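Local coordinates for putative uncharacterized protein PH1500 (Pyrococcus horikoshii, PDB 4UZR) that is of unknown function but assembles into a dodecamer with a 12-bladed beta-propeller, and may bind ATP, at residues V12-P15 and P16-D20. Residues are numbered along the deposited sequence; the frame is centred on the assembly and turned at random.
Sequences VELP and PDFVD
Leu14 lays its CD1 methyl over one face of the Phe18 ring, almost on the ring normal and 3.8 Å from the centroid of that ring, a CH-pi contact made across a tight turn. It illustrates how, where a chain enters a helix, one residue can close the turn through its backbone N-H and send its ring into the core. The reversal is a type I beta turn from Pro15 to Phe18, closed by Phe18 N donating to Pro15 O at 3.3 Å; the donor stands above the carbonyl plane, although the N-H points fairly straight at the oxygen (155°). The same Pro15 O lies at the edge of the Phe18 ring, near its plane. With CG lodged between the backbone N and the carbonyl carbon (chi1 76°), the Phe18 ring is turned toward Leu14, while Pro15 CG rests more loosely against Phe18 CB at 4.1 Å. Replacing Phe18 by an alanine would remove the ring and is likely to leave a gap between Leu14, Ile41 and the neighbouring subunit. Packing is looser toward the partly exposed Asp17, whose carboxylate OD1 comes within 3.6 Å of Pro15 CB with no hydrogen bond to residues 12-15. The turn delivers the chain from the loop after strand 3-8 into helix 18-26, in the CDC48 domain 2-like part of the chain. Leu14, Pro15 and Phe18 all pack on Ile41 of strand 36-41, while a second subunit brings its own Leu14 against Phe18 and its Ile66 against Pro16, making the helix entrance part of a subunit interface.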
loop_
_atom_site.group_PDB
_atom_site.type_symbol
_atom_site.label_atom_id
_atom_site.label_comp_id
_atom_site.label_asym_id
_atom_site.label_seq_id
_atom_site.Cartn_x
_atom_site.Cartn_y
_atom_site.Cartn_z
ATOM N N VAL A 12 33.592 -15.893 -4.967
ATOM C CA VAL A 12 34.377 -16.711 -5.877
ATOM C C VAL A 12 34.476 -18.141 -5.333
ATOM O O VAL A 12 34.208 -18.381 -4.156
ATOM C CB VAL A 12 35.785 -16.092 -6.067
ATOM C CG1 VAL A 12 36.594 -16.196 -4.779
ATOM C CG2 VAL A 12 36.524 -16.724 -7.246
ATOM N N GLU A 13 34.844 -19.087 -6.193
ATOM C CA GLU A 13 35.001 -20.480 -5.788
ATOM C C GLU A 13 36.308 -20.706 -5.035
ATOM O O GLU A 13 37.363 -20.221 -5.441
ATOM C CB GLU A 13 34.937 -21.398 -7.008
ATOM C CG GLU A 13 33.599 -21.370 -7.727
ATOM C CD GLU A 13 33.572 -22.284 -8.930
ATOM O OE1 GLU A 13 34.517 -23.086 -9.086
ATOM O OE2 GLU A 13 32.604 -22.202 -9.718
ATOM N N LEU A 14 36.227 -21.447 -3.935
ATOM C CA LEU A 14 37.386 -21.683 -3.080
ATOM C C LEU A 14 37.815 -23.146 -3.074
ATOM O O LEU A 14 36.981 -24.046 -3.166
ATOM C CB LEU A 14 37.075 -21.252 -1.644
ATOM C CG LEU A 14 36.674 -19.796 -1.413
ATOM C CD1 LEU A 14 36.274 -19.590 0.038
ATOM C CD2 LEU A 14 37.810 -18.862 -1.797
ATOM N N PRO A 15 39.128 -23.389 -2.961
ATOM C CA PRO A 15 39.609 -24.743 -2.679
ATOM C C PRO A 15 39.183 -25.119 -1.264
ATOM O O PRO A 15 39.127 -24.241 -0.406
ATOM C CB PRO A 15 41.128 -24.597 -2.762
ATOM C CG PRO A 15 41.385 -23.166 -2.455
ATOM C CD PRO A 15 40.234 -22.421 -3.061
ATOM N N PRO A 16 38.861 -26.397 -1.028
ATOM C CA PRO A 16 38.289 -26.815 0.258
ATOM C C PRO A 16 39.256 -26.684 1.441
ATOM O O PRO A 16 38.808 -26.672 2.587
ATOM C CB PRO A 16 37.902 -28.284 0.029
ATOM C CG PRO A 16 38.329 -28.628 -1.370
ATOM C CD PRO A 16 39.203 -27.539 -1.889
ATOM N N ASP A 17 40.553 -26.595 1.165
ATOM C CA ASP A 17 41.561 -26.507 2.222
ATOM C C ASP A 17 42.108 -25.093 2.460
ATOM O O ASP A 17 43.156 -24.933 3.086
ATOM C CB ASP A 17 42.710 -27.480 1.943
ATOM C CG ASP A 17 43.370 -27.234 0.602
ATOM O OD1 ASP A 17 42.698 -26.698 -0.303
ATOM O OD2 ASP A 17 44.560 -27.584 0.449
ATOM N N PHE A 18 41.407 -24.080 1.953
ATOM C CA PHE A 18 41.836 -22.682 2.095
ATOM C C PHE A 18 41.953 -22.242 3.558
ATOM O O PHE A 18 42.759 -21.366 3.907
ATOM C CB PHE A 18 40.883 -21.747 1.342
ATOM C CG PHE A 18 39.569 -21.516 2.046
ATOM C CD1 PHE A 18 38.560 -22.463 1.993
ATOM C CD2 PHE A 18 39.345 -20.348 2.756
ATOM C CE1 PHE A 18 37.353 -22.249 2.636
ATOM C CE2 PHE A 18 38.143 -20.128 3.404
ATOM C CZ PHE A 18 37.146 -21.081 3.343
ATOM N N VAL A 19 41.134 -22.861 4.401
ATOM C CA VAL A 19 41.087 -22.554 5.824
ATOM C C VAL A 19 42.460 -22.712 6.485
ATOM O O VAL A 19 42.823 -21.938 7.368
ATOM C CB VAL A 19 40.012 -23.418 6.540
ATOM C CG1 VAL A 19 40.135 -24.880 6.130
ATOM C CG2 VAL A 19 40.094 -23.262 8.050
ATOM N N ASP A 20 43.225 -23.703 6.039
ATOM C CA ASP A 20 44.587 -23.915 6.520
ATOM C C ASP A 20 45.487 -22.704 6.242
ATOM O O ASP A 20 46.209 -22.226 7.129
ATOM C CB ASP A 20 45.174 -25.175 5.889
ATOM C CG ASP A 20 44.314 -26.397 6.138
ATOM O OD1 ASP A 20 43.375 -26.295 6.958
ATOM O OD2 ASP A 20 44.583 -27.458 5.534
#